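Local coordinates for DUF1902 domain-containing protein (Thermus thermophilus, PDB 1WV8) that is of unknown function but forms a two-fold symmetric pair in the crystal, in which each chain lays its C-terminal tail on the other, at the interface of chains A and B. Residues are numbered along the deposited sequence; one frame, centred on the assembly and turned at random. Chains: chain A/B, hypothetical protein TTHA1013.

The interface of chains A and B. Residues chain A 42, 45-46, 49, 56, 60; chain B 70-72.
The backbone N-H of B:Leu70 reaches the carbonyl of A:Val60, with N and O 2.9 Å apart, the donor in the carbonyl plane and the bond fairly straight, 154° at the hydrogen. This bond pins the start of the C-terminal tail of chain B, just past strand 61-69, to the residue that leads into the same strand of chain A. From there the tail sends B:Leu70 and B:Phe72 into the groove between A:Val60 and helix 34-51, while the side chain of B:Val71 between them points away. The two methyls of B:Leu70 part company: CD1 lies 3.7 Å from CG1 of A:Val45 and also touches CG1 of A:Val60, whereas CD2 rests on the backbone of A:Ala42, one helical turn earlier. A:Val60 can serve both tail side chains because its CG1 stands anti to the backbone N (chi1 -179°), towards B:Leu70, leaving CB and CG2 for the phenyl ring. B:Phe72 goes in ring-edge first. CE1 lies 3.5 Å from CB of A:Pro46, whose side chain crosses the ring at about a right angle. On the other flank CB of A:Val60 sits at the ring edge, in its plane, 3.8 Å from CE2. The leading atom CZ comes 4.1 Å from CD1 of A:Leu49. The N-H to carbonyl bond probably sets the tail's register and apolar packing appears to hold it; repeated by the two-fold, this tail exchange would fasten the pair at both ends, if it also forms in solution.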
# COMPACT_ATOMS: atom_id res chain seq x y z
N ALA A 42 -7.33 10.98 -0.98
CA ALA A 42 -6.93 12.17 -0.25
C ALA A 42 -8.07 13.16 -0.12
O ALA A 42 -8.19 13.87 0.87
CB ALA A 42 -5.75 12.83 -0.94
N VAL A 45 -11.76 10.70 1.59
CA VAL A 45 -11.68 10.25 2.97
C VAL A 45 -11.97 11.32 4.04
O VAL A 45 -12.69 11.06 4.99
CB VAL A 45 -10.30 9.60 3.26
CG1 VAL A 45 -10.14 9.34 4.75
CG2 VAL A 45 -10.19 8.28 2.50
N PRO A 46 -11.40 12.53 3.89
CA PRO A 46 -11.70 13.52 4.93
C PRO A 46 -13.21 13.76 4.95
O PRO A 46 -13.86 13.66 6.00
CB PRO A 46 -10.92 14.75 4.46
CG PRO A 46 -9.77 14.15 3.70
CD PRO A 46 -10.45 13.06 2.90
N LEU A 49 -15.25 11.21 6.59
CA LEU A 49 -15.03 11.21 8.04
C LEU A 49 -15.83 12.32 8.72
O LEU A 49 -16.28 12.17 9.86
CB LEU A 49 -13.54 11.36 8.34
CG LEU A 49 -12.71 10.12 8.03
CD1 LEU A 49 -11.23 10.46 8.10
CD2 LEU A 49 -13.06 9.01 9.00
N LEU A 56 -11.63 11.12 15.61
CA LEU A 56 -10.26 10.79 15.22
C LEU A 56 -9.19 11.54 16.01
O LEU A 56 -9.39 12.68 16.42
CB LEU A 56 -10.04 11.11 13.75
CG LEU A 56 -10.72 10.26 12.68
CD1 LEU A 56 -10.51 10.90 11.33
CD2 LEU A 56 -10.16 8.85 12.71
N VAL A 60 -4.07 12.92 11.25
CA VAL A 60 -4.41 11.65 10.62
C VAL A 60 -3.70 11.38 9.30
O VAL A 60 -3.58 12.27 8.46
CB VAL A 60 -5.94 11.54 10.37
CG1 VAL A 60 -6.27 10.19 9.74
CG2 VAL A 60 -6.70 11.69 11.68
N LEU B 70 -3.27 13.30 5.72
CA LEU B 70 -4.59 13.87 5.45
C LEU B 70 -4.80 15.27 6.02
O LEU B 70 -4.47 15.54 7.19
CB LEU B 70 -5.69 12.95 5.98
CG LEU B 70 -5.86 11.64 5.19
CD1 LEU B 70 -6.96 10.80 5.81
CD2 LEU B 70 -6.16 11.96 3.73
N VAL B 71 -5.35 16.16 5.20
CA VAL B 71 -5.62 17.55 5.60
C VAL B 71 -7.11 17.82 5.84
O VAL B 71 -7.96 17.48 5.00
CB VAL B 71 -5.12 18.54 4.54
CG1 VAL B 71 -5.32 19.97 5.03
CG2 VAL B 71 -3.65 18.28 4.25
N PHE B 72 -7.42 18.43 6.98
CA PHE B 72 -8.80 18.76 7.34
C PHE B 72 -8.95 20.26 7.54
O PHE B 72 -9.71 20.89 6.77
CB PHE B 72 -9.18 18.05 8.64
CG PHE B 72 -9.05 16.56 8.57
CD1 PHE B 72 -9.98 15.80 7.87
CD2 PHE B 72 -7.98 15.91 9.19
CE1 PHE B 72 -9.86 14.42 7.79
CE2 PHE B 72 -7.85 14.53 9.11
CZ PHE B 72 -8.79 13.78 8.41